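Local coordinates for cellulosomal-scaffolding protein A (Clostridium thermocellum, PDB 4B9F) that probably binds crystalline cellulose, serving as the family 3a carbohydrate-binding module of the scaffolding protein that organises the cellulosome, at residues 56-61 with 107-112; 4-9 with 20-25; 71-76 with 95-100; 37-42 with 141-146. All coordinates share one frame; numbering follows the deposited sequence. Where two conformers were deposited one is given.

Contact 1 (56-61 with 107-112); sequences DHAAII and VQIQGR
Ile60 and Val107 face each other on the buried side of two antiparallel strands, CG1 of the first 4.1 Å from CG2 of the second. Ala58 sets CB against CG1 of Ile109; its small methyl suits the spot, because Val74 of the facing sheet presses on it. The backbones come closer still. Gln108 O receives the N-H of Ala59 and lies 3.0 Å from CA of Ala58, while Ala59 O takes the N-H of Gln108 at 3.0 Å.

These strands belong to one sheet of the jelly-roll β-sandwich of family 3 modules. On its outer face Asp56, Arg112, His57 and Tyr67 probably belong to the planar strip that family 3a modules are thought to lay on crystalline cellulose.

On this looser, wetter side, His57 and Gln110 run side by side. OE1 of Gln110 sits at the imidazole edge, 3.4 Å from CD2 of His57, and accepts from NE2 of Gln108 at 2.9 Å; that bond and a water on NE2 together set the amide's rotation. Beyond it Arg112, bent at chi3 (57°) to bring NE round, makes a salt bridge to OD1 of Asp56 at 2.9 Å. The bond is almost straight (179°), in the guanidinium plane and on the syn lone pair. Opposite charges on nearly coplanar groups (20°) suit this wet margin. Waters also link Asp56 to Gly111 O, NE2 of Gln110 and NH2 of Arg112.

Contact 2 (4-9 with 20-25); sequences VEFYNS and PQFKVT
Phe6 and Phe22 meet edge to face on the buried side of an antiparallel ladder, which pairs two neighbouring strands in one sheet of the family 3 jelly-roll β-sandwich. With chi1 at 180°, CG of Phe6 stands anti to the backbone N. CB and CG skirt Gln21 O, and CD1 comes within 3.0 Å of that oxygen while standing over the centre of the Phe22 ring. CE1 reaches CB of Pro20 at 3.6 Å, at the edge of the Phe6 ring, and also touches CE1 of Phe22. CZ, at the tip, meets Pro20 and then passes to Tyr41 of the other sheet. Rings and a proline fill the apolar layer between the sheets, where the polar end of Asn8 is satisfied by Lys130 and Tyr41. Val4 adds CG1 at the edge of the Phe22 ring, 4.0 Å from CD2.

The other side of the ladder is more polar. Glu5 and Lys23 lie side by side, yet their charges stay apart, OE2 of Glu5 being 4.3 Å from NZ of Lys23, so any attraction is probably modest. Backbone bonds tie Glu5 to Lys23 and Tyr7 to Gln21 in both directions. In Gln21 the bend at chi2 (-74°) turns CD back toward Ser9, and NE2 donates a hydrogen bond to Asn19 O. Its CG lies over one face of the Tyr7 ring, 4.0 Å from the centroid, in a CH-pi contact.

Contact 3 (71-76 with 95-100); sequences TSNVKG and SFTGGT
The Phe96 ring meets CG2 of Val74 obliquely, 4.0 Å from its CE2, the two side chains lying side by side and pointing the same way into the protein; CZ goes on to Ile109 of the opposite sheet and CD1 to the carbonyl oxygen of Leu37. A large ring and a branched aliphatic suit this buried side. The side chains of Asn73 and Thr97 cross at about a right angle, OG1 of Thr97 lying 3.2 Å from CB of Asn73. The flat amide of Asn73 donates from ND2 to a water that in turn donates to Gly98 O, linking the turn to the departing chain.

The backbone joins these pieces. Lys75 and Ser95 exchange both bonds of an antiparallel hydrogen-bonded pair, Lys75 N reaching Ser95 O at 2.8 Å from above the carbonyl plane. One step on, Thr97 N donates to Asn73 O at 2.9 Å. On the outer side the aliphatic part of Lys75 does the packing: CD lies 3.7 Å from CG2 of Thr97, and a bend at chi3 (-72°) swings CE to within 3.4 Å of OG of Ser95.

The pairing is the open end of the β-hairpin formed by strands 74-85 and 88-96. The 3-10 turn 71-73 leads into it from strand 67-69, strand 37-43 flanks Ser95 in the same sheet, and strands 51-61 and 106-115 cover Val74 across the sandwich.

Contact 4 (37-42 with 141-146); sequences LTLRYY and VTAYLN
Arg40 lays its guanidinium flat on the Tyr144 ring, with CZ of Arg40 3.9 Å from the ring centroid and the planes 22° apart, a stacked cation-pi pair. NH2 of Arg40 stands over the ring centre. Arginine suits the place because its chain, extended from CG to NE, can span to the ring while its flat head matches it. Next to this pair, OH of Tyr42 and OG1 of Thr142 share a hydrogen bond of 2.8 Å, and that OG1 also lies 3.3 Å from CB of Arg40.

The ladder beneath sets these groups. Thr38 and Tyr144 exchange two backbone bonds; Arg40 N donates to Thr142 O at 2.9 Å, whereas the return bond from Thr142 N to Arg40 O is weak at 3.4 Å. On the reverse, buried side CD2 of Leu39 packs 3.7 Å from CB of Ala143, a small residue that accommodates the leucine. Farther out, Leu39 reaches Phe22 and Val24 of the facing sheet, and Tyr41 bonds through OH to Asn8.

This two-faced sheet is what a β-sandwich requires, here one sheet of the family 3 jelly-roll; its outer face is consistent with the shallow groove, of uncertain role, known in relatives.

Overall arrangement
From the N terminus, contact 2 comes first, closing a short loop by pairing 4-9 with 20-25 before any other contact opens. Contact 4 then opens at 37-42 and does not close until 141-146, embracing the remaining two. Within it contact 1 spans from 56-61 to 107-112, and within contact 1 lies contact 3, the hairpin pairing of 71-76 with 95-100; none of them cross. Contacts 1 and 2 share one sheet, where strands 106-115 and 20-26 adjoin, and contacts 3 and 4 share the other, through strands 88-96 and 37-43. The two sheets meet where Ile109 touches Phe96 and Leu39, and where Phe6 touches Tyr41.

Contact 1 (56-61 with 107-112)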
loop_
_atom_site.group_PDB
_atom_site.type_symbol
_atom_site.label_atom_id
_atom_site.label_comp_id
_atom_site.label_asym_id
_atom_site.label_seq_id
_atom_site.Cartn_x
_atom_site.Cartn_y
_atom_site.Cartn_z
ATOM N N ASP A 56 -0.182 10.890 -0.653
ATOM C CA ASP A 56 -0.678 12.129 -0.023
ATOM C C ASP A 56 0.183 12.512 1.179
ATOM O O ASP A 56 0.397 13.693 1.480
ATOM C CB ASP A 56 -2.102 11.952 0.525
ATOM C CG ASP A 56 -3.161 11.822 -0.546
ATOM O OD1 ASP A 56 -2.903 12.179 -1.715
ATOM O OD2 ASP A 56 -4.290 11.394 -0.180
ATOM N N HIS A 57 0.636 11.502 1.910
ATOM C CA HIS A 57 1.321 11.715 3.172
ATOM C C HIS A 57 1.943 10.402 3.606
ATOM O O HIS A 57 1.282 9.370 3.595
ATOM C CB HIS A 57 0.323 12.162 4.246
ATOM C CG HIS A 57 0.918 12.242 5.613
ATOM N ND1 HIS A 57 1.991 13.052 5.903
ATOM C CD2 HIS A 57 0.606 11.600 6.762
ATOM C CE1 HIS A 57 2.309 12.919 7.179
ATOM N NE2 HIS A 57 1.480 12.045 7.725
ATOM N N ALA A 58 3.211 10.438 3.990
ATOM C CA ALA A 58 3.836 9.280 4.626
ATOM C C ALA A 58 4.824 9.760 5.660
ATOM O O ALA A 58 5.486 10.785 5.476
ATOM C CB ALA A 58 4.533 8.396 3.598
ATOM N N ALA A 59 4.941 9.007 6.744
ATOM C CA ALA A 59 5.889 9.368 7.781
ATOM C C ALA A 59 6.370 8.137 8.510
ATOM O O ALA A 59 5.632 7.152 8.648
ATOM C CB ALA A 59 5.278 10.379 8.767
ATOM N N ILE A 60 7.618 8.199 8.958
ATOM C CA ILE A 60 8.171 7.185 9.846
ATOM C C ILE A 60 8.079 7.727 11.263
ATOM O O ILE A 60 8.586 8.819 11.555
ATOM C CB ILE A 60 9.639 6.856 9.501
ATOM C CG1 ILE A 60 9.750 6.372 8.049
ATOM C CG2 ILE A 60 10.193 5.823 10.473
ATOM C CD1 ILE A 60 11.198 6.232 7.556
ATOM N N ILE A 61 7.405 6.973 12.125
ATOM C CA ILE A 61 7.212 7.367 13.508
ATOM C C ILE A 61 8.063 6.465 14.387
ATOM O O ILE A 61 7.896 5.242 14.379
ATOM C CB ILE A 61 5.733 7.236 13.922
ATOM C CG1 ILE A 61 4.832 7.987 12.932
ATOM C CG2 ILE A 61 5.537 7.703 15.365
ATOM C CD1 ILE A 61 5.148 9.467 12.778
ATOM N N VAL A 107 5.791 2.887 9.839
ATOM C CA VAL A 107 5.662 3.814 8.727
ATOM C C VAL A 107 4.211 3.806 8.278
ATOM O O VAL A 107 3.594 2.739 8.143
ATOM C CB VAL A 107 6.656 3.495 7.563
ATOM C CG1 VAL A 107 6.492 2.068 7.046
ATOM C CG2 VAL A 107 6.518 4.508 6.440
ATOM N N GLN A 108 3.655 5.003 8.095
ATOM C CA GLN A 108 2.278 5.145 7.652
ATOM C C GLN A 108 2.290 5.756 6.267
ATOM O O GLN A 108 3.009 6.725 6.028
ATOM C CB GLN A 108 1.509 6.039 8.612
ATOM C CG GLN A 108 0.055 6.239 8.249
ATOM C CD GLN A 108 -0.743 6.795 9.414
ATOM O OE1 GLN A 108 -0.596 6.337 10.553
ATOM N NE2 GLN A 108 -1.580 7.790 9.142
ATOM N N ILE A 109 1.502 5.181 5.365
ATOM C CA ILE A 109 1.465 5.597 3.963
ATOM C C ILE A 109 0.032 5.824 3.529
ATOM O O ILE A 109 -0.794 4.914 3.587
ATOM C CB ILE A 109 2.091 4.524 3.036
ATOM C CG1 ILE A 109 3.520 4.203 3.483
ATOM C CG2 ILE A 109 2.030 4.973 1.568
ATOM C CD1 ILE A 109 3.648 2.837 4.180
ATOM N N GLN A 110 -0.259 7.042 3.094
ATOM C CA GLN A 110 -1.592 7.386 2.618
ATOM C C GLN A 110 -1.497 7.514 1.103
ATOM O O GLN A 110 -1.092 8.546 0.571
ATOM C CB GLN A 110 -2.075 8.654 3.325
ATOM C CG GLN A 110 -2.045 8.409 4.833
ATOM C CD GLN A 110 -2.476 9.562 5.711
ATOM O OE1 GLN A 110 -2.151 9.564 6.890
ATOM N NE2 GLN A 110 -3.218 10.528 5.159
ATOM N N GLY A 111 -1.805 6.415 0.418
ATOM C CA GLY A 111 -1.610 6.323 -1.017
ATOM C C GLY A 111 -2.833 6.720 -1.810
ATOM O O GLY A 111 -3.944 6.734 -1.289
ATOM N N ARG A 112 -2.630 7.030 -3.086
ATOM C CA ARG A 112 -3.730 7.428 -3.940
ATOM C C ARG A 112 -3.368 7.113 -5.378
ATOM O O ARG A 112 -2.233 7.352 -5.806
ATOM C CB ARG A 112 -3.993 8.928 -3.790
ATOM C CG ARG A 112 -5.175 9.439 -4.591
ATOM C CD ARG A 112 -5.584 10.821 -4.103
ATOM N NE ARG A 112 -4.469 11.751 -4.170
ATOM C CZ ARG A 112 -4.120 12.417 -5.269
ATOM N NH1 ARG A 112 -4.822 12.268 -6.388
ATOM N NH2 ARG A 112 -3.070 13.236 -5.253
HETATM O O HOH W 1 -4.944 8.739 0.431
HETATM O O HOH W 2 -4.624 11.360 2.735
HETATM O O HOH W 3 -1.128 13.229 -3.248
#

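Contact 2 (4-9 with 20-25)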
loop_
_atom_site.group_PDB
_atom_site.type_symbol
_atom_site.label_atom_id
_atom_site.label_comp_id
_atom_site.label_asym_id
_atom_site.label_seq_id
_atom_site.Cartn_x
_atom_site.Cartn_y
_atom_site.Cartn_z
ATOM N N VAL A 4 1.367 -5.597 9.365
ATOM C CA VAL A 4 0.777 -4.692 8.388
ATOM C C VAL A 4 -0.684 -4.466 8.739
ATOM O O VAL A 4 -1.425 -5.423 8.971
ATOM C CB VAL A 4 0.882 -5.247 6.954
ATOM C CG1 VAL A 4 0.197 -4.302 5.970
ATOM C CG2 VAL A 4 2.347 -5.486 6.578
ATOM N N GLU A 5 -1.078 -3.198 8.812
ATOM C CA GLU A 5 -2.464 -2.828 8.997
ATOM C C GLU A 5 -2.858 -1.975 7.803
ATOM O O GLU A 5 -2.006 -1.362 7.155
ATOM C CB GLU A 5 -2.630 -2.034 10.281
ATOM C CG GLU A 5 -2.236 -2.790 11.519
ATOM C CD GLU A 5 -2.223 -1.880 12.718
ATOM O OE1 GLU A 5 -3.283 -1.711 13.349
ATOM O OE2 GLU A 5 -1.155 -1.310 13.014
ATOM N N PHE A 6 -4.151 -1.935 7.519
ATOM C CA PHE A 6 -4.607 -1.415 6.251
ATOM C C PHE A 6 -6.067 -0.980 6.313
ATOM O O PHE A 6 -6.854 -1.553 7.062
ATOM C CB PHE A 6 -4.479 -2.511 5.182
ATOM C CG PHE A 6 -4.936 -2.050 3.846
ATOM C CD1 PHE A 6 -4.089 -1.299 3.056
ATOM C CD2 PHE A 6 -6.242 -2.269 3.420
ATOM C CE1 PHE A 6 -4.518 -0.783 1.861
ATOM C CE2 PHE A 6 -6.686 -1.760 2.217
ATOM C CZ PHE A 6 -5.825 -1.007 1.436
ATOM N N TYR A 7 -6.421 0.028 5.517
ATOM C CA TYR A 7 -7.819 0.254 5.141
ATOM C C TYR A 7 -7.879 1.164 3.923
ATOM O O TYR A 7 -6.893 1.837 3.593
ATOM C CB TYR A 7 -8.667 0.831 6.290
ATOM C CG TYR A 7 -8.412 2.288 6.646
ATOM C CD1 TYR A 7 -7.188 2.698 7.163
ATOM C CD2 TYR A 7 -9.424 3.240 6.521
ATOM C CE1 TYR A 7 -6.964 4.037 7.516
ATOM C CE2 TYR A 7 -9.209 4.571 6.866
ATOM C CZ TYR A 7 -7.983 4.966 7.362
ATOM O OH TYR A 7 -7.784 6.289 7.711
ATOM N N ASN A 8 -9.028 1.165 3.248
ATOM C CA ASN A 8 -9.309 2.130 2.176
ATOM C C ASN A 8 -10.050 3.308 2.766
ATOM O O ASN A 8 -11.075 3.128 3.424
ATOM C CB ASN A 8 -10.170 1.491 1.092
ATOM C CG ASN A 8 -9.405 0.480 0.277
ATOM O OD1 ASN A 8 -9.278 -0.679 0.675
ATOM N ND2 ASN A 8 -8.855 0.915 -0.849
ATOM N N SER A 9 -9.551 4.516 2.544
ATOM C CA SER A 9 -10.187 5.665 3.182
ATOM C C SER A 9 -11.514 6.046 2.533
ATOM O O SER A 9 -12.406 6.572 3.210
ATOM C CB SER A 9 -9.234 6.853 3.218
ATOM O OG SER A 9 -8.871 7.229 1.905
ATOM N N PRO A 20 -5.443 3.528 -0.913
ATOM C CA PRO A 20 -4.969 2.522 0.041
ATOM C C PRO A 20 -4.178 3.185 1.167
ATOM O O PRO A 20 -3.257 3.959 0.897
ATOM C CB PRO A 20 -4.069 1.619 -0.818
ATOM C CG PRO A 20 -3.654 2.481 -1.959
ATOM C CD PRO A 20 -4.723 3.495 -2.195
ATOM N N GLN A 21 -4.535 2.878 2.412
ATOM C CA GLN A 21 -3.803 3.377 3.578
ATOM C C GLN A 21 -3.086 2.208 4.241
ATOM O O GLN A 21 -3.733 1.247 4.654
ATOM C CB GLN A 21 -4.758 4.009 4.599
ATOM C CG GLN A 21 -5.846 4.881 3.996
ATOM C CD GLN A 21 -5.334 6.213 3.513
ATOM O OE1 GLN A 21 -4.768 6.993 4.286
ATOM N NE2 GLN A 21 -5.550 6.497 2.232
ATOM N N PHE A 22 -1.757 2.280 4.331
ATOM C CA PHE A 22 -0.967 1.223 4.953
ATOM C C PHE A 22 -0.284 1.728 6.208
ATOM O O PHE A 22 0.180 2.877 6.257
ATOM C CB PHE A 22 0.153 0.755 4.016
ATOM C CG PHE A 22 -0.274 -0.197 2.929
ATOM C CD1 PHE A 22 -0.687 0.276 1.697
ATOM C CD2 PHE A 22 -0.186 -1.574 3.123
ATOM C CE1 PHE A 22 -1.045 -0.603 0.678
ATOM C CE2 PHE A 22 -0.538 -2.449 2.117
ATOM C CZ PHE A 22 -0.965 -1.966 0.893
ATOM N N LYS A 23 -0.160 0.857 7.203
ATOM C CA LYS A 23 0.704 1.137 8.348
ATOM C C LYS A 23 1.511 -0.110 8.644
ATOM O O LYS A 23 0.942 -1.168 8.930
ATOM C CB LYS A 23 -0.097 1.560 9.583
ATOM C CG LYS A 23 0.791 1.929 10.777
ATOM C CD LYS A 23 0.083 2.830 11.781
ATOM C CE LYS A 23 -1.165 2.192 12.332
ATOM N NZ LYS A 23 -1.643 2.958 13.524
ATOM N N VAL A 24 2.830 0.008 8.570
ATOM C CA VAL A 24 3.707 -1.146 8.733
ATOM C C VAL A 24 4.563 -0.936 9.971
ATOM O O VAL A 24 5.243 0.088 10.097
ATOM C CB VAL A 24 4.622 -1.316 7.499
ATOM C CG1 VAL A 24 5.534 -2.534 7.670
ATOM C CG2 VAL A 24 3.796 -1.418 6.225
ATOM N N THR A 25 4.521 -1.894 10.893
ATOM C CA THR A 25 5.238 -1.768 12.153
ATOM C C THR A 25 6.322 -2.836 12.247
ATOM O O THR A 25 6.068 -4.007 11.970
ATOM C CB THR A 25 4.272 -1.913 13.349
ATOM O OG1 THR A 25 3.235 -0.925 13.249
ATOM C CG2 THR A 25 5.015 -1.745 14.666
HETATM O O HOH W 4 1.218 -1.862 11.757
#

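Contact 3 (71-76 with 95-100)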
loop_
_atom_site.group_PDB
_atom_site.type_symbol
_atom_site.label_atom_id
_atom_site.label_comp_id
_atom_site.label_asym_id
_atom_site.label_seq_id
_atom_site.Cartn_x
_atom_site.Cartn_y
_atom_site.Cartn_z
ATOM N N THR A 71 7.095 11.586 2.592
ATOM C CA THR A 71 6.094 11.496 1.535
ATOM C C THR A 71 6.672 11.317 0.132
ATOM O O THR A 71 6.218 10.459 -0.633
ATOM C CB THR A 71 5.158 12.713 1.563
ATOM O OG1 THR A 71 4.576 12.798 2.866
ATOM C CG2 THR A 71 4.049 12.567 0.536
ATOM N N SER A 72 7.683 12.114 -0.189
ATOM C CA SER A 72 8.277 12.090 -1.522
ATOM C C SER A 72 9.253 10.933 -1.747
ATOM O O SER A 72 9.863 10.823 -2.815
ATOM C CB SER A 72 8.944 13.433 -1.831
ATOM O OG SER A 72 7.987 14.473 -1.781
ATOM N N ASN A 73 9.388 10.068 -0.746
ATOM C CA ASN A 73 10.202 8.859 -0.878
ATOM C C ASN A 73 9.375 7.627 -1.242
ATOM O O ASN A 73 9.924 6.538 -1.454
ATOM C CB ASN A 73 10.968 8.553 0.407
ATOM C CG ASN A 73 11.962 9.622 0.767
ATOM O OD1 ASN A 73 12.299 10.487 -0.050
ATOM N ND2 ASN A 73 12.450 9.568 2.001
ATOM N N VAL A 74 8.058 7.799 -1.293
ATOM C CA VAL A 74 7.150 6.685 -1.539
ATOM C C VAL A 74 6.776 6.603 -3.019
ATOM O O VAL A 74 6.160 7.519 -3.576
ATOM C CB VAL A 74 5.880 6.810 -0.677
ATOM C CG1 VAL A 74 4.954 5.625 -0.917
ATOM C CG2 VAL A 74 6.254 6.907 0.795
ATOM N N LYS A 75 7.172 5.498 -3.646
ATOM C CA LYS A 75 6.961 5.287 -5.069
ATOM C C LYS A 75 5.850 4.281 -5.306
ATOM O O LYS A 75 5.667 3.352 -4.514
ATOM C CB LYS A 75 8.237 4.746 -5.716
ATOM C CG LYS A 75 9.458 5.639 -5.586
ATOM C CD LYS A 75 10.684 5.003 -6.230
ATOM C CE LYS A 75 11.205 3.831 -5.415
ATOM N NZ LYS A 75 12.423 3.246 -6.037
ATOM N N GLY A 76 5.169 4.412 -6.438
ATOM C CA GLY A 76 4.148 3.457 -6.817
ATOM C C GLY A 76 4.281 3.046 -8.261
ATOM O O GLY A 76 4.507 3.880 -9.141
ATOM N N SER A 95 6.786 1.136 -3.041
ATOM C CA SER A 95 8.177 0.965 -2.651
ATOM C C SER A 95 8.726 2.281 -2.094
ATOM O O SER A 95 8.021 3.306 -2.071
ATOM C CB SER A 95 9.016 0.472 -3.837
ATOM O OG SER A 95 8.940 1.390 -4.913
ATOM N N PHE A 96 9.981 2.248 -1.649
ATOM C CA PHE A 96 10.582 3.374 -0.935
ATOM C C PHE A 96 11.971 3.634 -1.475
ATOM O O PHE A 96 12.733 2.692 -1.732
ATOM C CB PHE A 96 10.668 3.080 0.565
ATOM C CG PHE A 96 9.352 2.711 1.170
ATOM C CD1 PHE A 96 8.890 1.397 1.132
ATOM C CD2 PHE A 96 8.551 3.680 1.760
ATOM C CE1 PHE A 96 7.656 1.057 1.656
ATOM C CE2 PHE A 96 7.312 3.342 2.304
ATOM C CZ PHE A 96 6.870 2.026 2.251
ATOM N N THR A 97 12.311 4.910 -1.620
ATOM C CA THR A 97 13.618 5.288 -2.137
ATOM C C THR A 97 14.724 5.093 -1.108
ATOM O O THR A 97 15.899 5.013 -1.460
ATOM C CB THR A 97 13.636 6.741 -2.626
ATOM O OG1 THR A 97 13.341 7.617 -1.532
ATOM C CG2 THR A 97 12.612 6.948 -3.743
ATOM N N GLY A 98 14.346 5.020 0.163
ATOM C CA GLY A 98 15.311 4.874 1.228
ATOM C C GLY A 98 14.608 4.925 2.565
ATOM O O GLY A 98 13.377 4.953 2.624
ATOM N N GLY A 99 15.387 4.942 3.640
ATOM C CA GLY A 99 14.838 4.979 4.983
ATOM C C GLY A 99 15.023 3.676 5.737
ATOM O O GLY A 99 15.284 2.622 5.153
ATOM N N THR A 100 14.878 3.764 7.049
ATOM C CA THR A 100 15.090 2.635 7.928
ATOM C C THR A 100 13.953 2.602 8.927
ATOM O O THR A 100 13.558 3.636 9.481
ATOM C CB THR A 100 16.429 2.765 8.678
ATOM O OG1 THR A 100 17.510 2.760 7.737
ATOM C CG2 THR A 100 16.615 1.626 9.652
HETATM O O HOH W 5 12.222 7.223 3.650
HETATM O O HOH W 6 13.613 1.130 -3.760
#

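Contact 4 (37-42 with 141-146)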
loop_
_atom_site.group_PDB
_atom_site.type_symbol
_atom_site.label_atom_id
_atom_site.label_comp_id
_atom_site.label_asym_id
_atom_site.label_seq_id
_atom_site.Cartn_x
_atom_site.Cartn_y
_atom_site.Cartn_z
ATOM N N LEU A 37 11.695 -2.835 1.034
ATOM C CA LEU A 37 10.324 -3.202 1.377
ATOM C C LEU A 37 9.356 -2.841 0.264
ATOM O O LEU A 37 9.374 -1.720 -0.244
ATOM C CB LEU A 37 9.884 -2.500 2.658
ATOM C CG LEU A 37 8.467 -2.822 3.141
ATOM C CD1 LEU A 37 8.337 -4.292 3.549
ATOM C CD2 LEU A 37 8.079 -1.913 4.298
ATOM N N THR A 38 8.518 -3.795 -0.132
ATOM C CA THR A 38 7.446 -3.483 -1.068
ATOM C C THR A 38 6.106 -3.950 -0.508
ATOM O O THR A 38 6.049 -4.918 0.264
ATOM C CB THR A 38 7.676 -4.102 -2.456
ATOM O OG1 THR A 38 7.865 -5.512 -2.315
ATOM C CG2 THR A 38 8.893 -3.480 -3.137
ATOM N N LEU A 39 5.042 -3.245 -0.886
ATOM C CA LEU A 39 3.687 -3.536 -0.446
ATOM C C LEU A 39 2.814 -3.692 -1.679
ATOM O O LEU A 39 2.980 -2.948 -2.656
ATOM C CB LEU A 39 3.152 -2.376 0.404
ATOM C CG LEU A 39 4.043 -1.952 1.575
ATOM C CD1 LEU A 39 3.512 -0.664 2.220
ATOM C CD2 LEU A 39 4.142 -3.045 2.609
ATOM N N ARG A 40 1.871 -4.631 -1.645
ATOM C CA ARG A 40 1.005 -4.842 -2.800
ATOM C C ARG A 40 -0.458 -4.676 -2.440
ATOM O O ARG A 40 -0.932 -5.212 -1.426
ATOM C CB ARG A 40 1.220 -6.233 -3.411
ATOM C CG ARG A 40 2.605 -6.471 -3.912
ATOM C CD ARG A 40 2.743 -7.815 -4.603
ATOM N NE ARG A 40 4.139 -8.037 -4.940
ATOM C CZ ARG A 40 4.623 -9.162 -5.449
ATOM N NH1 ARG A 40 3.814 -10.181 -5.717
ATOM N NH2 ARG A 40 5.922 -9.261 -5.700
ATOM N N TYR A 41 -1.160 -3.919 -3.290
ATOM C CA TYR A 41 -2.599 -3.735 -3.214
ATOM C C TYR A 41 -3.213 -4.282 -4.507
ATOM O O TYR A 41 -2.980 -3.736 -5.583
ATOM C CB TYR A 41 -2.936 -2.244 -3.036
ATOM C CG TYR A 41 -4.425 -2.004 -2.958
ATOM C CD1 TYR A 41 -5.103 -2.131 -1.752
ATOM C CD2 TYR A 41 -5.170 -1.686 -4.097
ATOM C CE1 TYR A 41 -6.471 -1.945 -1.672
ATOM C CE2 TYR A 41 -6.541 -1.496 -4.024
ATOM C CZ TYR A 41 -7.182 -1.627 -2.805
ATOM O OH TYR A 41 -8.536 -1.458 -2.691
ATOM N N TYR A 42 -3.988 -5.362 -4.389
ATOM C CA TYR A 42 -4.512 -6.073 -5.548
ATOM C C TYR A 42 -5.926 -5.639 -5.888
ATOM O O TYR A 42 -6.779 -5.493 -5.004
ATOM C CB TYR A 42 -4.538 -7.575 -5.272
ATOM C CG TYR A 42 -3.238 -8.179 -4.814
ATOM C CD1 TYR A 42 -2.295 -8.625 -5.737
ATOM C CD2 TYR A 42 -2.982 -8.379 -3.458
ATOM C CE1 TYR A 42 -1.116 -9.228 -5.320
ATOM C CE2 TYR A 42 -1.797 -8.977 -3.029
ATOM C CZ TYR A 42 -0.876 -9.401 -3.970
ATOM O OH TYR A 42 0.279 -10.018 -3.546
ATOM N N VAL A 141 -3.650 -7.833 1.722
ATOM C CA VAL A 141 -2.540 -7.087 1.132
ATOM C C VAL A 141 -1.263 -7.815 1.550
ATOM O O VAL A 141 -1.262 -8.542 2.542
ATOM C CB VAL A 141 -2.481 -5.609 1.594
ATOM C CG1 VAL A 141 -3.665 -4.817 1.035
ATOM C CG2 VAL A 141 -2.411 -5.515 3.112
ATOM N N THR A 142 -0.193 -7.652 0.783
ATOM C CA THR A 142 1.040 -8.378 1.062
ATOM C C THR A 142 2.239 -7.439 1.167
ATOM O O THR A 142 2.200 -6.288 0.696
ATOM C CB THR A 142 1.315 -9.432 -0.019
ATOM O OG1 THR A 142 1.321 -8.794 -1.301
ATOM C CG2 THR A 142 0.234 -10.508 0.001
ATOM N N ALA A 143 3.302 -7.942 1.792
ATOM C CA ALA A 143 4.550 -7.210 1.929
ATOM C C ALA A 143 5.710 -8.146 1.661
ATOM O O ALA A 143 5.675 -9.324 2.054
ATOM C CB ALA A 143 4.676 -6.595 3.317
ATOM N N TYR A 144 6.731 -7.606 0.996
ATOM C CA TYR A 144 7.934 -8.350 0.631
ATOM C C TYR A 144 9.153 -7.557 1.067
ATOM O O TYR A 144 9.166 -6.331 0.965
ATOM C CB TYR A 144 7.994 -8.588 -0.882
ATOM C CG TYR A 144 6.862 -9.443 -1.403
ATOM C CD1 TYR A 144 5.584 -8.916 -1.557
ATOM C CD2 TYR A 144 7.064 -10.783 -1.731
ATOM C CE1 TYR A 144 4.539 -9.692 -2.011
ATOM C CE2 TYR A 144 6.026 -11.570 -2.196
ATOM C CZ TYR A 144 4.767 -11.020 -2.332
ATOM O OH TYR A 144 3.726 -11.793 -2.779
ATOM N N LEU A 145 10.172 -8.258 1.559
ATOM C CA LEU A 145 11.430 -7.614 1.914
ATOM C C LEU A 145 12.503 -8.245 1.041
ATOM O O LEU A 145 12.747 -9.451 1.130
ATOM C CB LEU A 145 11.740 -7.820 3.399
ATOM C CG LEU A 145 12.884 -6.999 3.993
ATOM C CD1 LEU A 145 12.607 -5.500 3.854
ATOM C CD2 LEU A 145 13.109 -7.368 5.453
ATOM N N ASN A 146 13.117 -7.433 0.184
ATOM C CA ASN A 146 14.061 -7.930 -0.810
ATOM C C ASN A 146 13.447 -9.057 -1.643
ATOM O O ASN A 146 14.122 -10.031 -1.985
ATOM C CB ASN A 146 15.363 -8.384 -0.143
ATOM C CG ASN A 146 16.552 -8.319 -1.079
ATOM O OD1 ASN A 146 16.510 -7.647 -2.110
ATOM N ND2 ASN A 146 17.625 -9.012 -0.720
HETATM O O HOH W 7 10.603 -6.317 -1.814
#